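Local coordinates for protein Hpy188I (Helicobacter pylori, PDB 3OQG) that cleaves double-stranded DNA at a specific recognition sequence as a type of restriction endonuclease built on the GIY-YIG nuclease fold, at residues Y40-E54 with Q120-F134. Numbering follows the deposited sequence. Where two conformers were deposited one is given.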
ATOM      1  N   TYR A  40     -23.228   7.820   8.847  1.00 33.28           N
ATOM      2  CA  TYR A  40     -22.459   8.198   7.649  1.00 32.31           C
ATOM      3  C   TYR A  40     -22.233   7.038   6.670  1.00 29.32           C
ATOM      4  O   TYR A  40     -21.812   7.268   5.556  1.00 28.49           O
ATOM      5  CB  TYR A  40     -21.076   8.722   8.032  1.00 33.61           C
ATOM      6  CG  TYR A  40     -21.076  10.012   8.798  1.00 36.89           C
ATOM      7  CD1 TYR A  40     -20.950  11.235   8.137  1.00 40.28           C
ATOM      8  CD2 TYR A  40     -21.178  10.016  10.184  1.00 39.72           C
ATOM      9  CE1 TYR A  40     -20.929  12.434   8.846  1.00 42.37           C
ATOM     10  CE2 TYR A  40     -21.168  11.212  10.901  1.00 42.63           C
ATOM     11  CZ  TYR A  40     -21.042  12.411  10.224  1.00 43.39           C
ATOM     12  OH  TYR A  40     -21.033  13.594  10.929  1.00 45.68           O
ATOM     13  N   PHE A  41     -22.483   5.812   7.119  1.00 27.28           N
ATOM     14  CA  PHE A  41     -22.248   4.613   6.326  1.00 24.95           C
ATOM     15  C   PHE A  41     -23.550   4.042   5.806  1.00 24.52           C
ATOM     16  O   PHE A  41     -24.602   4.111   6.476  1.00 24.26           O
ATOM     17  CB  PHE A  41     -21.533   3.557   7.171  1.00 24.63           C
ATOM     18  CG  PHE A  41     -20.070   3.817   7.346  1.00 23.34           C
ATOM     19  CD1 PHE A  41     -19.126   3.027   6.700  1.00 21.97           C
ATOM     20  CD2 PHE A  41     -19.634   4.879   8.133  1.00 24.69           C
ATOM     21  CE1 PHE A  41     -17.771   3.278   6.838  1.00 23.80           C
ATOM     22  CE2 PHE A  41     -18.308   5.139   8.292  1.00 23.98           C
ATOM     23  CZ  PHE A  41     -17.353   4.343   7.647  1.00 24.29           C
ATOM     24  N   ASN A  42     -23.476   3.466   4.611  1.00 22.64           N
ATOM     25  CA  ASN A  42     -24.615   2.824   3.989  1.00 22.40           C
ATOM     26  C   ASN A  42     -24.171   1.449   3.459  1.00 20.79           C
ATOM     27  O   ASN A  42     -23.050   1.288   2.972  1.00 19.76           O
ATOM     28  CB  ASN A  42     -25.139   3.672   2.842  1.00 22.53           C
ATOM     29  CG  ASN A  42     -25.499   5.084   3.270  1.00 25.26           C
ATOM     30  OD1 ASN A  42     -24.846   6.051   2.862  1.00 29.40           O
ATOM     31  ND2 ASN A  42     -26.530   5.208   4.091  1.00 25.00           N
ATOM     32  N   LEU A  43     -25.044   0.462   3.573  1.00 20.42           N
ATOM     33  CA  LEU A  43     -24.769  -0.869   3.017  1.00 19.14           C
ATOM     34  C   LEU A  43     -24.411  -0.775   1.534  1.00 18.57           C
ATOM     35  O   LEU A  43     -25.153  -0.184   0.732  1.00 19.98           O
ATOM     36  CB  LEU A  43     -26.008  -1.768   3.184  1.00 19.12           C
ATOM     37  CG  LEU A  43     -25.868  -3.221   2.757  1.00 17.88           C
ATOM     38  CD1 LEU A  43     -24.803  -3.935   3.584  1.00 18.81           C
ATOM     39  CD2 LEU A  43     -27.218  -3.875   2.935  1.00 17.25           C
ATOM     40  N   LEU A  44     -23.280  -1.374   1.181  1.00 17.52           N
ATOM     41  CA  LEU A  44     -22.744  -1.285  -0.182  1.00 17.18           C
ATOM     42  C   LEU A  44     -22.886  -2.590  -0.949  1.00 16.23           C
ATOM     43  O   LEU A  44     -23.301  -2.587  -2.101  1.00 17.16           O
ATOM     44  CB  LEU A  44     -21.272  -0.849  -0.127  1.00 17.19           C
ATOM     45  CG  LEU A  44     -20.544  -0.751  -1.471  1.00 16.81           C
ATOM     46  CD1 LEU A  44     -21.203   0.249  -2.414  1.00 17.63           C
ATOM     47  CD2 LEU A  44     -19.048  -0.433  -1.244  1.00 16.74           C
ATOM     48  N   CYS A  45     -22.533  -3.706  -0.314  1.00 17.07           N
ATOM     49  CA  CYS A  45     -22.559  -5.014  -0.955  1.00 16.12           C
ATOM     50  C   CYS A  45     -22.376  -6.071   0.115  1.00 16.36           C
ATOM     51  O   CYS A  45     -22.201  -5.750   1.296  1.00 16.99           O
ATOM     52  CB  CYS A  45     -21.441  -5.137  -2.003  1.00 16.71           C
ATOM     53  SG  CYS A  45     -19.751  -5.001  -1.399  1.00 17.62           S
ATOM     54  N   GLU A  46     -22.433  -7.323  -0.300  1.00 16.50           N
ATOM     55  CA  GLU A  46     -22.100  -8.442   0.561  1.00 16.17           C
ATOM     56  C   GLU A  46     -21.024  -9.231  -0.136  1.00 16.49           C
ATOM     57  O   GLU A  46     -20.967  -9.269  -1.388  1.00 15.77           O
ATOM     58  CB  GLU A  46     -23.303  -9.347   0.799  1.00 17.36           C
ATOM     59  CG  GLU A  46     -24.289  -8.801   1.751  1.00 18.86           C
ATOM     60  CD  GLU A  46     -25.539  -9.610   1.797  1.00 21.03           C
ATOM     61  OE1 GLU A  46     -26.095  -9.904   0.697  1.00 20.24           O
ATOM     62  OE2 GLU A  46     -25.969  -9.946   2.928  1.00 23.32           O
ATOM     63  N   LEU A  47     -20.187  -9.866   0.678  1.00 15.87           N
ATOM     64  CA  LEU A  47     -19.172 -10.806   0.201  1.00 16.68           C
ATOM     65  C   LEU A  47     -19.606 -12.231   0.552  1.00 17.13           C
ATOM     66  O   LEU A  47     -19.946 -12.526   1.707  1.00 16.86           O
ATOM     67  CB  LEU A  47     -17.811 -10.524   0.845  1.00 16.60           C
ATOM     68  CG  LEU A  47     -17.340  -9.056   0.803  1.00 16.41           C
ATOM     69  CD1 LEU A  47     -15.950  -8.875   1.438  1.00 19.10           C
ATOM     70  CD2 LEU A  47     -17.401  -8.521  -0.639  1.00 17.84           C
ATOM     71  N   VAL A  48     -19.590 -13.088  -0.455  1.00 16.70           N
ATOM     72  CA  VAL A  48     -20.012 -14.471  -0.300  1.00 17.78           C
ATOM     73  C   VAL A  48     -18.822 -15.415  -0.429  1.00 18.36           C
ATOM     74  O   VAL A  48     -18.216 -15.498  -1.513  1.00 18.84           O
ATOM     75  CB  VAL A  48     -21.038 -14.841  -1.376  1.00 18.37           C
ATOM     76  CG1 VAL A  48     -21.529 -16.251  -1.127  1.00 18.79           C
ATOM     77  CG2 VAL A  48     -22.191 -13.828  -1.413  1.00 18.77           C
ATOM     78  N   PRO A  49     -18.456 -16.121   0.665  1.00 18.98           N
ATOM     79  CA  PRO A  49     -17.337 -17.053   0.566  1.00 19.34           C
ATOM     80  C   PRO A  49     -17.635 -18.180  -0.376  1.00 19.48           C
ATOM     81  O   PRO A  49     -18.749 -18.743  -0.362  1.00 20.05           O
ATOM     82  CB  PRO A  49     -17.201 -17.602   1.997  1.00 20.14           C
ATOM     83  CG  PRO A  49     -17.793 -16.576   2.816  1.00 20.87           C
ATOM     84  CD  PRO A  49     -18.951 -16.062   2.055  1.00 19.80           C
ATOM     85  N   ASN A  50     -16.647 -18.472  -1.215  1.00 18.69           N
ATOM     86  CA  ASN A  50     -16.678 -19.610  -2.083  1.00 19.63           C
ATOM     87  C   ASN A  50     -15.425 -20.455  -1.812  1.00 19.93           C
ATOM     88  O   ASN A  50     -14.371 -20.248  -2.414  1.00 19.98           O
ATOM     89  CB  ASN A  50     -16.768 -19.165  -3.535  1.00 19.33           C
ATOM     90  CG  ASN A  50     -16.984 -20.334  -4.481  1.00 22.69           C
ATOM     91  OD1 ASN A  50     -16.582 -21.480  -4.184  1.00 22.61           O
ATOM     92  ND2 ASN A  50     -17.552 -20.049  -5.642  1.00 24.12           N
ATOM     93  N   ASN A  51     -15.547 -21.378  -0.863  1.00 20.45           N
ATOM     94  CA  ASN A  51     -14.404 -22.190  -0.432  1.00 20.82           C
ATOM     95  C   ASN A  51     -13.792 -23.033  -1.532  1.00 20.52           C
ATOM     96  O   ASN A  51     -12.558 -23.124  -1.643  1.00 20.95           O
ATOM     97  CB  ASN A  51     -14.769 -23.039   0.794  1.00 21.46           C
ATOM     98  CG  ASN A  51     -14.454 -22.327   2.081  1.00 23.79           C
ATOM     99  OD1 ASN A  51     -13.290 -22.303   2.502  1.00 25.73           O
ATOM    100  ND2 ASN A  51     -15.468 -21.700   2.696  1.00 25.26           N
ATOM    101  N   SER A  52     -14.614 -23.653  -2.375  1.00 20.47           N
ATOM    102  CA  SER A  52     -14.070 -24.493  -3.431  0.50 21.57           C
ATOM    103  C   SER A  52     -13.145 -23.696  -4.339  1.00 21.00           C
ATOM    104  O   SER A  52     -12.116 -24.213  -4.783  1.00 23.10           O
ATOM    105  CB  SER A  52     -15.177 -25.129  -4.263  0.50 21.65           C
ATOM    106  OG  SER A  52     -14.602 -25.971  -5.252  0.50 24.43           O
ATOM    107  N   LEU A  53     -13.492 -22.441  -4.599  1.00 19.60           N
ATOM    108  CA  LEU A  53     -12.683 -21.606  -5.482  1.00 19.79           C
ATOM    109  C   LEU A  53     -11.719 -20.675  -4.731  1.00 18.54           C
ATOM    110  O   LEU A  53     -11.012 -19.887  -5.353  1.00 18.29           O
ATOM    111  CB  LEU A  53     -13.590 -20.799  -6.407  1.00 19.90           C
ATOM    112  CG  LEU A  53     -14.440 -21.658  -7.363  1.00 24.51           C
ATOM    113  CD1 LEU A  53     -14.965 -20.757  -8.426  1.00 29.73           C
ATOM    114  CD2 LEU A  53     -13.686 -22.837  -7.979  1.00 27.41           C
ATOM    115  N   GLU A  54     -11.699 -20.787  -3.405  1.00 17.14           N
ATOM    116  CA  GLU A  54     -10.793 -20.020  -2.520  1.00 16.81           C
ATOM    117  C   GLU A  54     -10.871 -18.533  -2.814  1.00 16.77           C
ATOM    118  O   GLU A  54      -9.860 -17.865  -3.038  1.00 16.43           O
ATOM    119  CB  GLU A  54      -9.348 -20.515  -2.606  1.00 17.38           C
ATOM    120  CG  GLU A  54      -8.475 -20.024  -1.440  1.00 15.98           C
ATOM    121  CD  GLU A  54      -7.068 -20.556  -1.489  1.00 17.72           C
ATOM    122  OE1 GLU A  54      -6.679 -21.187  -2.513  1.00 19.77           O
ATOM    123  OE2 GLU A  54      -6.353 -20.362  -0.489  1.00 17.06           O
ATOM    124  N   GLN A 120      -8.567 -15.962   4.280  1.00 15.39           N
ATOM    125  CA  GLN A 120      -8.603 -17.291   4.903  1.00 16.21           C
ATOM    126  C   GLN A 120      -9.570 -17.291   6.082  1.00 16.66           C
ATOM    127  O   GLN A 120     -10.295 -18.272   6.286  1.00 16.52           O
ATOM    128  CB  GLN A 120      -7.227 -17.782   5.323  1.00 16.72           C
ATOM    129  CG  GLN A 120      -6.255 -17.988   4.163  1.00 16.72           C
ATOM    130  CD  GLN A 120      -6.808 -18.890   3.088  1.00 18.48           C
ATOM    131  OE1 GLN A 120      -7.419 -19.941   3.378  1.00 19.23           O
ATOM    132  NE2 GLN A 120      -6.588 -18.509   1.834  1.00 17.96           N
ATOM    133  N   SER A 121      -9.596 -16.193   6.832  1.00 16.24           N
ATOM    134  CA  SER A 121     -10.529 -16.080   7.972  1.00 16.90           C
ATOM    135  C   SER A 121     -11.972 -16.060   7.495  1.00 17.15           C
ATOM    136  O   SER A 121     -12.819 -16.767   8.039  1.00 17.78           O
ATOM    137  CB  SER A 121     -10.236 -14.835   8.815  1.00 16.87           C
ATOM    138  OG  SER A 121      -8.999 -14.976   9.510  1.00 17.59           O
ATOM    139  N   LEU A 122     -12.257 -15.262   6.472  1.00 17.05           N
ATOM    140  CA  LEU A 122     -13.615 -15.204   5.928  1.00 17.40           C
ATOM    141  C   LEU A 122     -14.065 -16.530   5.310  1.00 16.90           C
ATOM    142  O   LEU A 122     -15.225 -16.914   5.447  1.00 17.16           O
ATOM    143  CB  LEU A 122     -13.746 -14.045   4.931  1.00 17.44           C
ATOM    144  CG  LEU A 122     -13.548 -12.627   5.486  1.00 19.40           C
ATOM    145  CD1 LEU A 122     -13.917 -11.545   4.456  1.00 18.28           C
ATOM    146  CD2 LEU A 122     -14.238 -12.337   6.804  1.00 21.19           C
ATOM    147  N   LEU A 123     -13.164 -17.224   4.617  1.00 16.81           N
ATOM    148  CA  LEU A 123     -13.486 -18.534   4.059  1.00 17.45           C
ATOM    149  C   LEU A 123     -13.797 -19.555   5.163  1.00 17.94           C
ATOM    150  O   LEU A 123     -14.723 -20.368   5.046  1.00 18.89           O
ATOM    151  CB  LEU A 123     -12.331 -19.037   3.153  1.00 17.93           C
ATOM    152  CG  LEU A 123     -12.118 -18.333   1.808  1.00 16.27           C
ATOM    153  CD1 LEU A 123     -10.901 -18.953   1.078  1.00 17.10           C
ATOM    154  CD2 LEU A 123     -13.380 -18.340   0.938  1.00 16.18           C
ATOM    155  N   LYS A 124     -13.007 -19.529   6.235  1.00 18.84           N
ATOM    156  CA  LYS A 124     -13.151 -20.487   7.340  1.00 20.06           C
ATOM    157  C   LYS A 124     -14.409 -20.243   8.156  1.00 19.54           C
ATOM    158  O   LYS A 124     -15.125 -21.193   8.514  1.00 20.24           O
ATOM    159  CB  LYS A 124     -11.911 -20.457   8.231  1.00 21.28           C
ATOM    160  CG  LYS A 124     -11.860 -21.464   9.350  1.00 26.26           C
ATOM    161  CD  LYS A 124     -11.784 -22.922   8.879  1.00 30.77           C
ATOM    162  CE  LYS A 124     -11.769 -23.899  10.070  1.00 34.77           C
ATOM    163  NZ  LYS A 124     -13.077 -23.911  10.825  1.00 36.67           N
ATOM    164  N   ILE A 125     -14.683 -18.973   8.452  1.00 18.93           N
ATOM    165  CA  ILE A 125     -15.899 -18.591   9.175  1.00 19.07           C
ATOM    166  C   ILE A 125     -17.105 -18.947   8.304  1.00 19.82           C
ATOM    167  O   ILE A 125     -18.142 -19.425   8.791  1.00 20.30           O
ATOM    168  CB  ILE A 125     -15.882 -17.099   9.493  1.00 18.13           C
ATOM    169  CG1 ILE A 125     -14.788 -16.776  10.540  1.00 18.82           C
ATOM    170  CG2 ILE A 125     -17.276 -16.613   9.938  1.00 16.45           C
ATOM    171  CD1 ILE A 125     -14.538 -15.280  10.685  1.00 19.56           C
ATOM    172  N   ASN A 126     -16.929 -18.741   7.001  1.00 18.68           N
ATOM    173  CA  ASN A 126     -17.872 -19.212   5.982  1.00 19.34           C
ATOM    174  C   ASN A 126     -19.275 -18.642   6.177  1.00 19.25           C
ATOM    175  O   ASN A 126     -20.305 -19.339   6.011  1.00 19.50           O
ATOM    176  CB  ASN A 126     -17.863 -20.733   5.923  1.00 20.17           C
ATOM    177  CG  ASN A 126     -18.423 -21.282   4.623  1.00 22.24           C
ATOM    178  OD1 ASN A 126     -18.416 -20.614   3.576  1.00 22.60           O
ATOM    179  ND2 ASN A 126     -18.885 -22.530   4.674  1.00 25.36           N
ATOM    180  N   LYS A 127     -19.306 -17.341   6.473  1.00 18.15           N
ATOM    181  CA  LYS A 127     -20.544 -16.586   6.509  1.00 19.19           C
ATOM    182  C   LYS A 127     -20.516 -15.452   5.495  1.00 18.64           C
ATOM    183  O   LYS A 127     -19.451 -14.945   5.122  1.00 19.41           O
ATOM    184  CB  LYS A 127     -20.776 -15.983   7.900  1.00 19.69           C
ATOM    185  CG  LYS A 127     -20.825 -16.976   9.049  1.00 23.57           C
ATOM    186  CD  LYS A 127     -21.998 -17.921   8.950  1.00 27.03           C
ATOM    187  CE  LYS A 127     -21.992 -18.967  10.064  1.00 30.63           C
ATOM    188  NZ  LYS A 127     -23.238 -19.802  10.010  1.00 34.31           N
ATOM    189  N   ILE A 128     -21.701 -15.054   5.047  1.00 17.84           N
ATOM    190  CA  ILE A 128     -21.818 -13.897   4.162  1.00 18.06           C
ATOM    191  C   ILE A 128     -21.438 -12.657   4.988  1.00 17.69           C
ATOM    192  O   ILE A 128     -21.782 -12.549   6.185  1.00 19.01           O
ATOM    193  CB  ILE A 128     -23.220 -13.810   3.543  1.00 18.88           C
ATOM    194  CG1 ILE A 128     -23.410 -14.961   2.530  1.00 19.81           C
ATOM    195  CG2 ILE A 128     -23.394 -12.507   2.865  1.00 18.91           C
ATOM    196  CD1 ILE A 128     -24.849 -15.191   2.120  1.00 22.64           C
ATOM    197  N   VAL A 129     -20.659 -11.771   4.375  1.00 17.33           N
ATOM    198  CA  VAL A 129     -20.168 -10.574   5.027  1.00 16.79           C
ATOM    199  C   VAL A 129     -20.900  -9.367   4.485  1.00 16.76           C
ATOM    200  O   VAL A 129     -20.943  -9.162   3.273  1.00 17.17           O
ATOM    201  CB  VAL A 129     -18.656 -10.381   4.747  1.00 17.10           C
ATOM    202  CG1 VAL A 129     -18.125  -9.175   5.443  1.00 17.07           C
ATOM    203  CG2 VAL A 129     -17.884 -11.632   5.108  1.00 17.54           C
ATOM    204  N   GLN A 130     -21.478  -8.557   5.362  1.00 17.23           N
ATOM    205  CA  GLN A 130     -22.048  -7.298   4.947  1.00 16.65           C
ATOM    206  C   GLN A 130     -20.945  -6.244   4.899  1.00 17.41           C
ATOM    207  O   GLN A 130     -20.132  -6.125   5.856  1.00 18.39           O
ATOM    208  CB  GLN A 130     -23.196  -6.871   5.862  1.00 17.85           C
ATOM    209  CG  GLN A 130     -24.454  -7.727   5.728  1.00 18.38           C
ATOM    210  CD  GLN A 130     -24.302  -9.136   6.280  1.00 20.20           C
ATOM    211  OE1 GLN A 130     -23.883  -9.311   7.418  1.00 22.96           O
ATOM    212  NE2 GLN A 130     -24.612 -10.146   5.469  1.00 22.64           N
ATOM    213  N   VAL A 131     -20.952  -5.447   3.830  1.00 16.26           N
ATOM    214  CA  VAL A 131     -19.993  -4.375   3.648  1.00 16.05           C
ATOM    215  C   VAL A 131     -20.731  -3.036   3.663  1.00 16.97           C
ATOM    216  O   VAL A 131     -21.527  -2.766   2.787  1.00 17.53           O
ATOM    217  CB  VAL A 131     -19.197  -4.478   2.348  1.00 15.79           C
ATOM    218  CG1 VAL A 131     -18.098  -3.391   2.303  1.00 16.43           C
ATOM    219  CG2 VAL A 131     -18.582  -5.883   2.206  1.00 14.64           C
ATOM    220  N   TYR A 132     -20.463  -2.248   4.689  1.00 17.19           N
ATOM    221  CA  TYR A 132     -20.976  -0.875   4.797  1.00 17.70           C
ATOM    222  C   TYR A 132     -19.889   0.094   4.388  1.00 18.95           C
ATOM    223  O   TYR A 132     -18.698  -0.147   4.647  1.00 19.87           O
ATOM    224  CB  TYR A 132     -21.452  -0.587   6.227  1.00 18.45           C
ATOM    225  CG  TYR A 132     -22.602  -1.430   6.717  1.00 18.36           C
ATOM    226  CD1 TYR A 132     -23.923  -0.970   6.648  1.00 19.01           C
ATOM    227  CD2 TYR A 132     -22.389  -2.669   7.297  1.00 18.00           C
ATOM    228  CE1 TYR A 132     -24.992  -1.740   7.120  1.00 19.56           C
ATOM    229  CE2 TYR A 132     -23.458  -3.452   7.726  1.00 18.61           C
ATOM    230  CZ  TYR A 132     -24.756  -2.970   7.657  1.00 18.06           C
ATOM    231  OH  TYR A 132     -25.801  -3.732   8.140  1.00 19.34           O
ATOM    232  N   ALA A 133     -20.281   1.185   3.735  1.00 19.30           N
ATOM    233  CA  ALA A 133     -19.291   2.098   3.157  1.00 19.76           C
ATOM    234  C   ALA A 133     -19.628   3.551   3.367  1.00 20.68           C
ATOM    235  O   ALA A 133     -20.806   3.932   3.437  1.00 21.20           O
ATOM    236  CB  ALA A 133     -19.149   1.848   1.675  1.00 19.32           C
ATOM    237  N   PHE A 134     -18.569   4.352   3.373  1.00 21.52           N
ATOM    238  CA  PHE A 134     -18.635   5.809   3.432  1.00 22.59           C
ATOM    239  C   PHE A 134     -17.704   6.327   2.361  1.00 22.54           C
ATOM    240  O   PHE A 134     -16.538   5.904   2.321  1.00 22.21           O
ATOM    241  CB  PHE A 134     -18.148   6.268   4.794  1.00 22.98           C
ATOM    242  CG  PHE A 134     -17.810   7.736   4.854  1.00 25.03           C
ATOM    243  CD1 PHE A 134     -18.780   8.691   4.623  1.00 25.97           C
ATOM    244  CD2 PHE A 134     -16.510   8.154   5.144  1.00 26.72           C
ATOM    245  CE1 PHE A 134     -18.473  10.051   4.669  1.00 28.91           C
ATOM    246  CE2 PHE A 134     -16.205   9.511   5.197  1.00 27.92           C
ATOM    247  CZ  PHE A 134     -17.189  10.454   4.958  1.00 29.20           C
TER
HETATM  248  O   HOH W   1     -22.390   5.200   1.267  1.00 27.95           O
HETATM  249  O   HOH W   2      -7.994 -22.149   1.902  1.00 38.00           O
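Strand 42-50 pairs antiparallel with strand 129-134 through Asn-42 to Ala-133 and Leu-47 to Val-129, inside the five-stranded sheet, and the end of strand 42-50 runs on over helix 113-125. A classic beta bulge, local to this pair, interrupts it: Leu-44 and Cys-45 both face Val-131, whose O takes a 2.8 Å bond from Leu-44 N and a weak one from Cys-45 N. Around the bulge, the face carrying Cys-45, Leu-47 and Val-131 is apolar. Leu-47 CG lies 3.7 Å from Val-131 CG2, Cys-45 SG rests on the same valine, and Leu-44 CD2 reaches the methyl of Ala-133; helix 91-98 covers all three. On the other side, Leu-43 CD1 sits over the centre of the Tyr-132 ring, while Glu-46 and Gln-130 lie side by side, Gln-130 NE2 giving Glu-46 OE2 a nearly straight bond (2.9 Å) on the anti side; Asn-59 holds the other oxygen. The backbone brings Phe-134 CB over the face of the Phe-41 ring (CH-pi, 3.5 Å from the centroid); chi1 (164°) only decides where the Phe-134 ring goes, oblique at 41° to its neighbour and met by Phe-144 of the second subunit. At the far end, Asn-51 ND2 donates to Leu-123 O at 2.8 Å, tying turn 51-54 to the helix's last turn. Gln-120 NE2, also a donor to Gly-101 O, adds a 3.0 Å bond to Glu-54 OE2, which accepts from Val-103 N too. Strand 129-134 pairing with strand 71-77 of the GIY-YIG hairpin, strands 42-50 and 55-60 lying beyond, and helices against this central antiparallel sheet fit the GIY-YIG nuclease domain.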